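Local coordinates for putative sugar binding protein (Geobacillus stearothermophilus, PDB 6GUQ) that binds a sugar such as glucose or galactose in the cleft between its two lobes, probably as a solute-binding component of an uptake system, at residues F33-E38 and G90-G95; P114-D119 and K278-I283; I158-L163 and I190-I195; L170-F175 and Y218-L223. All coordinates share one frame; numbering follows the deposited sequence.

Interaction 1. Residues F33-E38 and G90-G95. With BGC (beta-D-glucopyranose), chain B.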
# COMPACT_ATOMS: atom_id res chain seq x y z
N PHE A 33 5.09 17.05 -14.85
CA PHE A 33 5.05 16.49 -13.51
C PHE A 33 5.83 15.18 -13.42
O PHE A 33 6.05 14.49 -14.41
CB PHE A 33 3.63 16.23 -12.99
CG PHE A 33 2.63 17.30 -13.29
CD1 PHE A 33 2.88 18.61 -12.93
CD2 PHE A 33 1.38 16.98 -13.80
CE1 PHE A 33 1.95 19.61 -13.17
CE2 PHE A 33 0.43 17.99 -14.03
CZ PHE A 33 0.73 19.30 -13.72
N VAL A 34 6.21 14.85 -12.19
CA VAL A 34 6.96 13.65 -11.86
C VAL A 34 6.18 12.83 -10.82
O VAL A 34 5.68 13.39 -9.84
CB VAL A 34 8.37 14.01 -11.36
CG1 VAL A 34 8.27 15.09 -10.34
CG2 VAL A 34 9.05 12.79 -10.74
N LEU A 35 6.09 11.52 -11.05
CA LEU A 35 5.49 10.59 -10.10
C LEU A 35 6.56 9.60 -9.65
O LEU A 35 7.17 8.91 -10.49
CB LEU A 35 4.29 9.85 -10.71
CG LEU A 35 3.82 8.60 -9.97
CD1 LEU A 35 3.29 8.94 -8.58
CD2 LEU A 35 2.75 7.88 -10.76
N VAL A 36 6.76 9.51 -8.34
CA VAL A 36 7.80 8.69 -7.72
C VAL A 36 7.12 7.51 -7.02
O VAL A 36 6.41 7.72 -6.02
CB VAL A 36 8.62 9.51 -6.72
CG1 VAL A 36 9.66 8.62 -6.05
CG2 VAL A 36 9.25 10.70 -7.42
N PRO A 37 7.32 6.27 -7.48
CA PRO A 37 6.80 5.09 -6.75
C PRO A 37 7.72 4.66 -5.62
O PRO A 37 8.87 5.08 -5.52
CB PRO A 37 6.75 4.02 -7.83
CG PRO A 37 7.93 4.35 -8.68
CD PRO A 37 7.93 5.88 -8.76
N GLU A 38 7.20 3.75 -4.77
CA GLU A 38 8.03 3.16 -3.72
C GLU A 38 9.16 2.30 -4.29
O GLU A 38 10.24 2.20 -3.69
CB GLU A 38 7.17 2.33 -2.75
CG GLU A 38 7.91 1.82 -1.49
CD GLU A 38 6.98 1.44 -0.32
OE1 GLU A 38 5.75 1.41 -0.50
OE2 GLU A 38 7.49 1.14 0.79
N GLY A 90 5.17 20.06 -10.76
CA GLY A 90 4.54 19.42 -9.62
C GLY A 90 5.08 18.02 -9.38
O GLY A 90 5.46 17.33 -10.34
N ILE A 91 5.10 17.59 -8.12
CA ILE A 91 5.68 16.31 -7.73
C ILE A 91 4.62 15.49 -7.01
O ILE A 91 3.99 15.98 -6.06
CB ILE A 91 6.92 16.51 -6.84
CG1 ILE A 91 8.01 17.22 -7.64
CG2 ILE A 91 7.41 15.18 -6.29
CD1 ILE A 91 9.33 17.35 -6.91
N ILE A 92 4.43 14.25 -7.45
CA ILE A 92 3.50 13.30 -6.84
C ILE A 92 4.31 12.17 -6.22
O ILE A 92 5.07 11.48 -6.92
CB ILE A 92 2.49 12.76 -7.87
CG1 ILE A 92 1.75 13.92 -8.53
CG2 ILE A 92 1.51 11.79 -7.21
CD1 ILE A 92 0.81 13.50 -9.64
N THR A 93 4.15 11.96 -4.91
CA THR A 93 4.96 11.00 -4.18
C THR A 93 4.20 10.50 -2.96
O THR A 93 3.30 11.17 -2.45
CB THR A 93 6.29 11.62 -3.72
OG1 THR A 93 7.07 10.63 -3.02
CG2 THR A 93 6.03 12.78 -2.78
N GLN A 94 4.62 9.33 -2.48
CA GLN A 94 4.26 8.86 -1.14
C GLN A 94 4.87 9.76 -0.08
O GLN A 94 5.96 10.31 -0.25
CB GLN A 94 4.77 7.44 -0.88
CG GLN A 94 3.98 6.28 -1.43
CD GLN A 94 4.80 4.97 -1.37
OE1 GLN A 94 5.94 4.92 -1.85
NE2 GLN A 94 4.24 3.93 -0.75
N GLY A 95 4.17 9.87 1.05
CA GLY A 95 4.73 10.53 2.21
C GLY A 95 5.16 9.49 3.22
O GLY A 95 4.56 9.34 4.28
C2 BGC B . 0.90 -0.40 -0.97
C3 BGC B . 2.10 0.23 -1.59
C4 BGC B . 3.26 -0.72 -1.51
C5 BGC B . 2.95 -2.01 -2.24
C6 BGC B . 4.12 -2.93 -2.02
C1 BGC B . 0.57 -1.75 -1.59
O1 BGC B . -0.33 -2.39 -0.79
O2 BGC B . -0.28 0.41 -1.08
O3 BGC B . 2.50 1.35 -0.77
O4 BGC B . 4.44 -0.19 -2.10
O5 BGC B . 1.76 -2.65 -1.69
O6 BGC B . 3.96 -4.04 -2.85

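Interaction 2. Residues P114-D119 and K278-I283. With BGC (beta-D-glucopyranose), chain B.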
# COMPACT_ATOMS: atom_id res chain seq x y z
N PRO A 114 4.34 22.52 -6.06
CA PRO A 114 3.31 21.87 -5.24
C PRO A 114 3.47 20.36 -5.22
O PRO A 114 3.77 19.74 -6.24
CB PRO A 114 2.00 22.28 -5.93
CG PRO A 114 2.40 22.52 -7.39
CD PRO A 114 3.81 23.07 -7.32
N VAL A 115 3.23 19.77 -4.05
CA VAL A 115 3.33 18.32 -3.85
C VAL A 115 1.94 17.75 -3.60
O VAL A 115 1.18 18.26 -2.77
CB VAL A 115 4.27 17.97 -2.68
CG1 VAL A 115 4.47 16.47 -2.60
CG2 VAL A 115 5.60 18.69 -2.86
N VAL A 116 1.61 16.68 -4.32
CA VAL A 116 0.43 15.86 -4.05
C VAL A 116 0.92 14.51 -3.54
O VAL A 116 1.67 13.81 -4.24
CB VAL A 116 -0.45 15.69 -5.30
CG1 VAL A 116 -1.45 14.54 -5.10
CG2 VAL A 116 -1.18 16.99 -5.64
N THR A 117 0.52 14.13 -2.33
CA THR A 117 0.82 12.80 -1.83
C THR A 117 -0.12 11.77 -2.46
O THR A 117 -1.28 12.05 -2.75
CB THR A 117 0.71 12.72 -0.30
OG1 THR A 117 -0.55 13.21 0.15
CG2 THR A 117 1.83 13.49 0.37
N ILE A 118 0.42 10.55 -2.66
CA ILE A 118 -0.31 9.45 -3.27
C ILE A 118 -0.04 8.19 -2.45
O ILE A 118 1.09 7.97 -2.00
CB ILE A 118 0.08 9.26 -4.76
CG1 ILE A 118 -0.87 8.29 -5.45
CG2 ILE A 118 1.51 8.76 -4.93
CD1 ILE A 118 -0.72 8.32 -6.98
N ASP A 119 -1.10 7.40 -2.21
CA ASP A 119 -1.01 6.04 -1.65
C ASP A 119 -0.68 6.05 -0.15
O ASP A 119 -1.28 5.29 0.63
CB ASP A 119 0.02 5.22 -2.45
CG ASP A 119 0.34 3.87 -1.83
OD1 ASP A 119 1.24 3.82 -0.95
OD2 ASP A 119 -0.28 2.86 -2.22
N LYS A 278 -4.91 14.32 -12.26
CA LYS A 278 -5.93 15.30 -12.49
C LYS A 278 -5.99 16.31 -11.38
O LYS A 278 -6.30 17.43 -11.58
CB LYS A 278 -7.27 14.65 -12.62
CG LYS A 278 -7.27 13.56 -13.62
CD LYS A 278 -7.28 14.11 -15.00
CE LYS A 278 -8.69 14.08 -15.51
NZ LYS A 278 -8.66 13.87 -16.96
N MET A 279 -5.71 15.88 -10.19
CA MET A 279 -5.73 16.83 -9.08
C MET A 279 -4.55 17.79 -9.15
O MET A 279 -4.69 18.98 -8.82
CB MET A 279 -5.73 16.09 -7.74
CG MET A 279 -6.00 17.02 -6.59
SD MET A 279 -7.24 16.36 -5.46
CE MET A 279 -8.76 16.78 -6.31
N MET A 280 -3.38 17.31 -9.59
CA MET A 280 -2.26 18.21 -9.81
C MET A 280 -2.60 19.27 -10.85
O MET A 280 -2.34 20.46 -10.66
CB MET A 280 -1.03 17.41 -10.23
CG MET A 280 0.20 18.26 -10.41
SD MET A 280 0.75 18.96 -8.83
CE MET A 280 1.50 17.52 -8.07
N ALA A 281 -3.23 18.85 -11.95
CA ALA A 281 -3.59 19.79 -13.01
C ALA A 281 -4.59 20.84 -12.53
O ALA A 281 -4.56 21.99 -12.99
CB ALA A 281 -4.14 19.03 -14.20
N GLU A 282 -5.49 20.47 -11.61
CA GLU A 282 -6.38 21.46 -11.02
C GLU A 282 -5.62 22.42 -10.12
O GLU A 282 -5.96 23.62 -10.04
CB GLU A 282 -7.48 20.76 -10.22
CG GLU A 282 -8.43 19.94 -11.06
CD GLU A 282 -9.69 20.71 -11.40
OE1 GLU A 282 -10.45 21.06 -10.47
OE2 GLU A 282 -9.91 20.97 -12.61
N ILE A 283 -4.62 21.92 -9.39
CA ILE A 283 -3.91 22.77 -8.44
C ILE A 283 -3.16 23.87 -9.18
O ILE A 283 -3.33 25.06 -8.88
CB ILE A 283 -2.98 21.93 -7.55
CG1 ILE A 283 -3.81 21.17 -6.53
CG2 ILE A 283 -1.96 22.80 -6.84
CD1 ILE A 283 -3.13 19.90 -6.06
C2 BGC B . 0.90 -0.40 -0.97
C3 BGC B . 2.10 0.23 -1.59
C4 BGC B . 3.26 -0.72 -1.51
C5 BGC B . 2.95 -2.01 -2.24
C6 BGC B . 4.12 -2.93 -2.02
C1 BGC B . 0.57 -1.75 -1.59
O1 BGC B . -0.33 -2.39 -0.79
O2 BGC B . -0.28 0.41 -1.08
O3 BGC B . 2.50 1.35 -0.77
O4 BGC B . 4.44 -0.19 -2.10
O5 BGC B . 1.76 -2.65 -1.69
O6 BGC B . 3.96 -4.04 -2.85

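Interaction 3. Residues I158-L163 and I190-I195. With BGC (beta-D-glucopyranose), chain B.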
# COMPACT_ATOMS: atom_id res chain seq x y z
N ILE A 158 1.42 -11.41 11.52
CA ILE A 158 1.27 -10.29 10.60
C ILE A 158 2.58 -10.12 9.84
O ILE A 158 3.65 -10.03 10.45
CB ILE A 158 0.88 -8.98 11.31
CG1 ILE A 158 -0.43 -9.16 12.09
CG2 ILE A 158 0.75 -7.81 10.30
CD1 ILE A 158 -0.92 -7.90 12.83
N ILE A 159 2.49 -10.09 8.51
CA ILE A 159 3.60 -9.75 7.62
C ILE A 159 3.32 -8.36 7.07
O ILE A 159 2.27 -8.14 6.45
CB ILE A 159 3.77 -10.76 6.48
CG1 ILE A 159 3.90 -12.19 7.01
CG2 ILE A 159 4.99 -10.40 5.63
CD1 ILE A 159 5.18 -12.47 7.67
N THR A 160 4.24 -7.43 7.30
CA THR A 160 4.05 -6.05 6.90
C THR A 160 5.22 -5.61 6.02
O THR A 160 6.33 -6.11 6.16
CB THR A 160 3.90 -5.14 8.16
OG1 THR A 160 3.51 -3.81 7.77
CG2 THR A 160 5.19 -5.09 8.98
N GLY A 161 4.94 -4.67 5.10
CA GLY A 161 5.99 -4.18 4.22
C GLY A 161 7.21 -3.67 4.97
O GLY A 161 8.35 -3.99 4.62
N SER A 162 6.97 -2.91 6.01
CA SER A 162 8.01 -2.39 6.85
C SER A 162 7.46 -1.83 8.14
O SER A 162 6.32 -1.57 8.24
CB SER A 162 8.82 -1.35 6.10
OG SER A 162 8.43 -0.07 6.44
N LEU A 163 8.30 -1.63 9.13
CA LEU A 163 7.82 -1.10 10.40
C LEU A 163 7.91 0.42 10.48
O LEU A 163 7.46 1.00 11.47
CB LEU A 163 8.61 -1.71 11.55
CG LEU A 163 8.44 -3.21 11.81
CD1 LEU A 163 9.59 -3.72 12.67
CD2 LEU A 163 7.10 -3.52 12.48
N ILE A 190 5.00 -10.25 14.29
CA ILE A 190 4.96 -9.25 13.23
C ILE A 190 6.34 -9.22 12.58
O ILE A 190 7.35 -9.03 13.27
CB ILE A 190 4.57 -7.86 13.76
CG1 ILE A 190 3.36 -7.95 14.71
CG2 ILE A 190 4.25 -6.88 12.61
CD1 ILE A 190 2.71 -6.59 15.09
N GLU A 191 6.42 -9.42 11.29
CA GLU A 191 7.69 -9.40 10.62
C GLU A 191 7.61 -8.61 9.37
O GLU A 191 6.56 -8.48 8.83
CB GLU A 191 8.12 -10.80 10.26
CG GLU A 191 8.31 -11.74 11.41
CD GLU A 191 9.58 -11.47 12.16
OE1 GLU A 191 10.56 -11.03 11.57
OE2 GLU A 191 9.58 -11.71 13.37
N GLU A 192 8.74 -8.13 8.90
CA GLU A 192 8.85 -7.31 7.70
C GLU A 192 9.23 -8.04 6.45
O GLU A 192 10.06 -8.87 6.48
CB GLU A 192 9.91 -6.28 7.91
CG GLU A 192 9.65 -5.31 9.02
CD GLU A 192 10.88 -4.57 9.42
OE1 GLU A 192 11.70 -5.16 10.09
OE2 GLU A 192 11.02 -3.42 9.07
N SER A 193 8.65 -7.65 5.33
CA SER A 193 8.92 -8.27 4.06
C SER A 193 9.64 -7.41 3.07
O SER A 193 10.00 -7.83 2.02
CB SER A 193 7.60 -8.68 3.44
OG SER A 193 6.81 -7.59 3.10
N HIS A 194 9.84 -6.18 3.42
CA HIS A 194 10.46 -5.22 2.50
C HIS A 194 9.84 -5.29 1.11
O HIS A 194 10.52 -5.10 0.10
CB HIS A 194 11.97 -5.42 2.46
CG HIS A 194 12.62 -5.20 3.79
ND1 HIS A 194 13.10 -6.24 4.57
CD2 HIS A 194 12.85 -4.07 4.50
CE1 HIS A 194 13.60 -5.75 5.69
NE2 HIS A 194 13.46 -4.43 5.67
N ILE A 195 8.54 -5.60 1.07
CA ILE A 195 7.66 -5.67 -0.10
C ILE A 195 8.21 -6.51 -1.26
O ILE A 195 8.02 -6.17 -2.44
CB ILE A 195 7.24 -4.25 -0.57
CG1 ILE A 195 8.40 -3.40 -1.10
CG2 ILE A 195 6.52 -3.48 0.56
CD1 ILE A 195 7.97 -2.42 -2.13
C2 BGC B . 0.90 -0.40 -0.97
C3 BGC B . 2.10 0.23 -1.59
C4 BGC B . 3.26 -0.72 -1.51
C5 BGC B . 2.95 -2.01 -2.24
C6 BGC B . 4.12 -2.93 -2.02
C1 BGC B . 0.57 -1.75 -1.59
O1 BGC B . -0.33 -2.39 -0.79
O2 BGC B . -0.28 0.41 -1.08
O3 BGC B . 2.50 1.35 -0.77
O4 BGC B . 4.44 -0.19 -2.10
O5 BGC B . 1.76 -2.65 -1.69
O6 BGC B . 3.96 -4.04 -2.85

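Interaction 4. Residues L170-F175 and Y218-L223. With BGC (beta-D-glucopyranose), chain B.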
# COMPACT_ATOMS: atom_id res chain seq x y z
N LEU A 170 -0.22 2.15 9.81
CA LEU A 170 -1.65 2.39 9.93
C LEU A 170 -2.46 1.13 9.65
O LEU A 170 -3.41 0.82 10.38
CB LEU A 170 -2.09 3.55 9.00
CG LEU A 170 -1.59 4.96 9.41
CD1 LEU A 170 -1.84 6.04 8.35
CD2 LEU A 170 -2.21 5.42 10.73
N ARG A 171 -2.10 0.38 8.59
CA ARG A 171 -2.79 -0.88 8.34
C ARG A 171 -2.59 -1.88 9.49
O ARG A 171 -3.48 -2.68 9.79
CB ARG A 171 -2.34 -1.49 7.01
CG ARG A 171 -2.71 -0.63 5.80
CD ARG A 171 -1.96 -1.08 4.56
NE ARG A 171 -2.02 -0.07 3.51
CZ ARG A 171 -1.64 -0.25 2.25
NH1 ARG A 171 -1.15 -1.40 1.85
NH2 ARG A 171 -1.75 0.74 1.36
N VAL A 172 -1.44 -1.83 10.16
CA VAL A 172 -1.27 -2.70 11.31
C VAL A 172 -2.13 -2.20 12.47
O VAL A 172 -2.86 -2.96 13.10
CB VAL A 172 0.22 -2.82 11.69
CG1 VAL A 172 0.39 -3.58 12.99
CG2 VAL A 172 0.99 -3.53 10.59
N ARG A 173 -2.10 -0.89 12.72
CA ARG A 173 -2.80 -0.35 13.88
C ARG A 173 -4.32 -0.46 13.71
O ARG A 173 -5.03 -0.80 14.67
CB ARG A 173 -2.35 1.09 14.13
CG ARG A 173 -3.01 1.80 15.30
CD ARG A 173 -2.95 1.01 16.60
NE ARG A 173 -3.91 1.56 17.56
CZ ARG A 173 -3.60 2.44 18.51
NH1 ARG A 173 -4.54 2.91 19.33
NH2 ARG A 173 -2.33 2.86 18.64
N GLY A 174 -4.83 -0.26 12.50
CA GLY A 174 -6.25 -0.47 12.26
C GLY A 174 -6.69 -1.90 12.52
O GLY A 174 -7.76 -2.13 13.08
N PHE A 175 -5.86 -2.87 12.12
CA PHE A 175 -6.20 -4.27 12.33
C PHE A 175 -6.22 -4.60 13.82
O PHE A 175 -7.16 -5.23 14.31
CB PHE A 175 -5.19 -5.13 11.58
CG PHE A 175 -5.35 -6.61 11.77
CD1 PHE A 175 -4.74 -7.26 12.84
CD2 PHE A 175 -6.06 -7.37 10.84
CE1 PHE A 175 -4.87 -8.64 13.00
CE2 PHE A 175 -6.20 -8.73 11.00
CZ PHE A 175 -5.60 -9.38 12.07
N TYR A 218 -2.03 -12.27 8.25
CA TYR A 218 -2.49 -10.97 7.75
C TYR A 218 -1.31 -10.29 7.05
O TYR A 218 -0.28 -10.03 7.68
CB TYR A 218 -3.01 -10.10 8.90
CG TYR A 218 -3.28 -8.63 8.57
CD1 TYR A 218 -3.96 -8.25 7.42
CD2 TYR A 218 -2.90 -7.61 9.46
CE1 TYR A 218 -4.22 -6.92 7.13
CE2 TYR A 218 -3.16 -6.26 9.18
CZ TYR A 218 -3.82 -5.92 8.02
OH TYR A 218 -4.10 -4.58 7.74
N GLY A 219 -1.45 -10.02 5.76
CA GLY A 219 -0.41 -9.34 5.00
C GLY A 219 -0.91 -7.94 4.69
O GLY A 219 -2.08 -7.76 4.35
N THR A 220 -0.01 -6.94 4.83
CA THR A 220 -0.42 -5.54 4.74
C THR A 220 0.05 -4.82 3.48
O THR A 220 -0.28 -3.64 3.31
CB THR A 220 0.03 -4.76 5.99
OG1 THR A 220 1.44 -4.50 5.95
CG2 THR A 220 -0.31 -5.52 7.25
N SER A 221 0.76 -5.49 2.57
CA SER A 221 1.13 -4.89 1.29
C SER A 221 0.90 -5.89 0.16
O SER A 221 0.58 -7.06 0.38
CB SER A 221 2.59 -4.39 1.33
OG SER A 221 3.51 -5.46 1.46
N ALA A 222 1.11 -5.43 -1.08
CA ALA A 222 0.54 -6.12 -2.25
C ALA A 222 1.09 -7.54 -2.46
O ALA A 222 0.38 -8.39 -3.02
CB ALA A 222 0.77 -5.28 -3.50
N LEU A 223 2.33 -7.81 -2.06
CA LEU A 223 2.94 -9.11 -2.34
C LEU A 223 3.03 -10.03 -1.12
O LEU A 223 3.67 -11.09 -1.21
CB LEU A 223 4.34 -8.89 -2.92
CG LEU A 223 4.44 -8.10 -4.22
CD1 LEU A 223 5.89 -7.66 -4.50
CD2 LEU A 223 3.89 -8.94 -5.36
C2 BGC B . 0.90 -0.40 -0.97
C3 BGC B . 2.10 0.23 -1.59
C4 BGC B . 3.26 -0.72 -1.51
C5 BGC B . 2.95 -2.01 -2.24
C6 BGC B . 4.12 -2.93 -2.02
C1 BGC B . 0.57 -1.75 -1.59
O1 BGC B . -0.33 -2.39 -0.79
O2 BGC B . -0.28 0.41 -1.08
O3 BGC B . 2.50 1.35 -0.77
O4 BGC B . 4.44 -0.19 -2.10
O5 BGC B . 1.76 -2.65 -1.69
O6 BGC B . 3.96 -4.04 -2.85

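Interaction 1. Residues F33-E38 and G90-G95
E38 OE1 is gripped by two donors: the O4 hydroxyl of the glucose at 2.6 Å, and Q94 NE2 at 2.9 Å. The second bond is almost straight (179°) and lies in the amide plane of Q94, yet it reaches the oxygen from above the carboxylate plane, the two flat groups being turned 60° apart. With CG anti to the backbone N (chi1 -172°) and the chain extended beyond it, E38 carries its carboxylate past the strand end to the sugar. Q94 NE2 also bonds to D119 OD1, so one amide joins two acids of the sugar site.

Behind these loops, strands 32-36 and 90-93 run parallel as neighbours in the sheet of the first lobe. I92 bonds through both its backbone N and its backbone O: N donates to V34 O at 2.8 Å, and O accepts from V36 N at 3.0 Å. Beta-branched and aliphatic residues suit a sheet covered on both faces: V34 CG1 lies beside I91 CG1 on one, and L35 CD1 meets I92 CG2 at 3.6 Å on the other, where helix 269-284 covers I92. An alanine in place of E38 would probably leave the sugar O4 without this acceptor and the Q94 amide with one restraint fewer, the bond to D119 remaining. The apolar strands thus hold a polar tip where a carboxylate oxygen, probably charged and positioned in part by an amide, accepts a sugar hydroxyl.

Interaction 2. Residues P114-D119 and K278-I283
V116 and P114 meet M280 and I283 where helix 269-284 packs on the parallel sheet of the first lobe, in the three-layer alpha/beta/alpha sandwich of a type I periplasmic binding protein. The helix segment runs nearly antiparallel to strand 115-118, at 161° and with axes 9.3 Å apart. It comes more than 150 residues later in the chain, reflecting the crossing of the chain between lobes that marks this family.

The side chains meet through apolar atoms, with sulfur among them. V116 turns its side chain to the helix, and CG2 touches I283 CD1 at 3.5 Å. Its compact, branched shape suits a strand covered by a helix. M280 reaches the strand because its unbranched chain can fold: CG stands anti to the backbone N (chi1 -177°), then the chain bends at chi2 and chi3, which brings CE alongside V116. At the start of the strand the P114 ring crosses M280 at about a right angle, and P114 CB rests on I283 CG2 at 4.1 Å.

The polar contact with the sugar is made just past the far end of the strand, by D119. Both its carboxylate oxygens grip the glucose, each accepting one of two adjacent hydroxyls: O3 donates to OD1 at 2.8 Å and O2 to OD2 at 2.7 Å. Its backbone O accepts from N135 ND2. Back at the helix, M280 CE lies 3.7 Å from both V116 CG2 and P114 O.

Interaction 3. Residues I158-L163 and I190-I195
The beta-alpha-beta unit of strand 154-160, helix 166-179 and strand 185-192 closes here, and its two parallel strands meet side by side, I158 opposite I190 and T160 opposite E192. E191 bonds through both its backbone N and its backbone O: N donates to I158 O and O accepts from T160 N, each at 3.0 Å. Beyond the strands, S193 N donates to T160 O at 2.9 Å.

G161 sits where a side chain would probably crowd I195 CG2, which already packs on its CA. On the outer side L163 lies across E192 at about a right angle, CD1 against the carboxylate carbon CD at 3.6 Å, while L163 N donates to E192 OE2 at 3.3 Å from the anti side, 35° out of the carboxylate plane. The extended chain of E192 thus brings its carboxylate to the loop, where L163 N finds an acceptor. At the other end I195 offers CG2 to glucose C6 at 3.6 Å, an apolar wall suited to the sugar's methylene.

Strand 185-192 is outermost in the sheet. Helix 166-179 covers one face, touching I158, T160 and I190; helix 197-210 covers the other beside I159 and S193, whose hydroxyl bonds to D224.

Interaction 4. Residues L170-F175 and Y218-L223
F175 and Y218 form the tight part of this contact, an offset stack with planes 13° apart and centroids 4.2 Å from each other. The rings are displaced so that each sets a rim carbon over the other's face, and F175 CB comes to 3.3 Å from Y218 CE2. T220 CG2 covers the opposite face of Y218, which is therefore sandwiched. The hydroxyl of Y218 donates to R171 O at 2.9 Å, from above the carbonyl plane, giving this helix carbonyl a partner besides the weak bond from F175 N. The looser side is at V172, partly exposed, whose CG2 only grazes T220 CG2 at 4.1 Å.

Toward the cleft R171 extends from CG to NE, and NH1 donates to T220 O at 2.8 Å and to glucose O1. NH2 donates to O2 at 2.9 Å, so the guanidinium spans two neighbouring sugar oxygens, while A222 N donates to the ring oxygen O5. A phenylalanine in place of Y218 could keep the stack but would probably leave R171 O without its hydroxyl donor. The chemistry implies a division of labour: the stacked rings pack the helix on the strand, and the T220 carbonyl steers the arginine whose planar N-H groups read the sugar.

Interactions 1 and 2 belong to the first lobe, 3 and 4 to the second, and the glucose lies between. Interactions 1 and 2 share the sheet through neighbouring strands 90-93 and 115-118, with T93 O probably hydrogen-bonded to I118 N; 3 and 4 are joined likewise by a probable bond between I159 N and Y218 O. Helix 166-179 links the two strands of interaction 3 and supplies one side of interaction 4. Interactions 1, 2 and 4 are buried; interaction 3, on an edge strand, is partly open. Strand pairing dominates 1 and 3, apolar helix packing 2, aromatic and arginine chemistry 4. Interactions 1 and 2 bring acids to the sugar, interaction 4 N-H donors and interaction 3 an aliphatic surface.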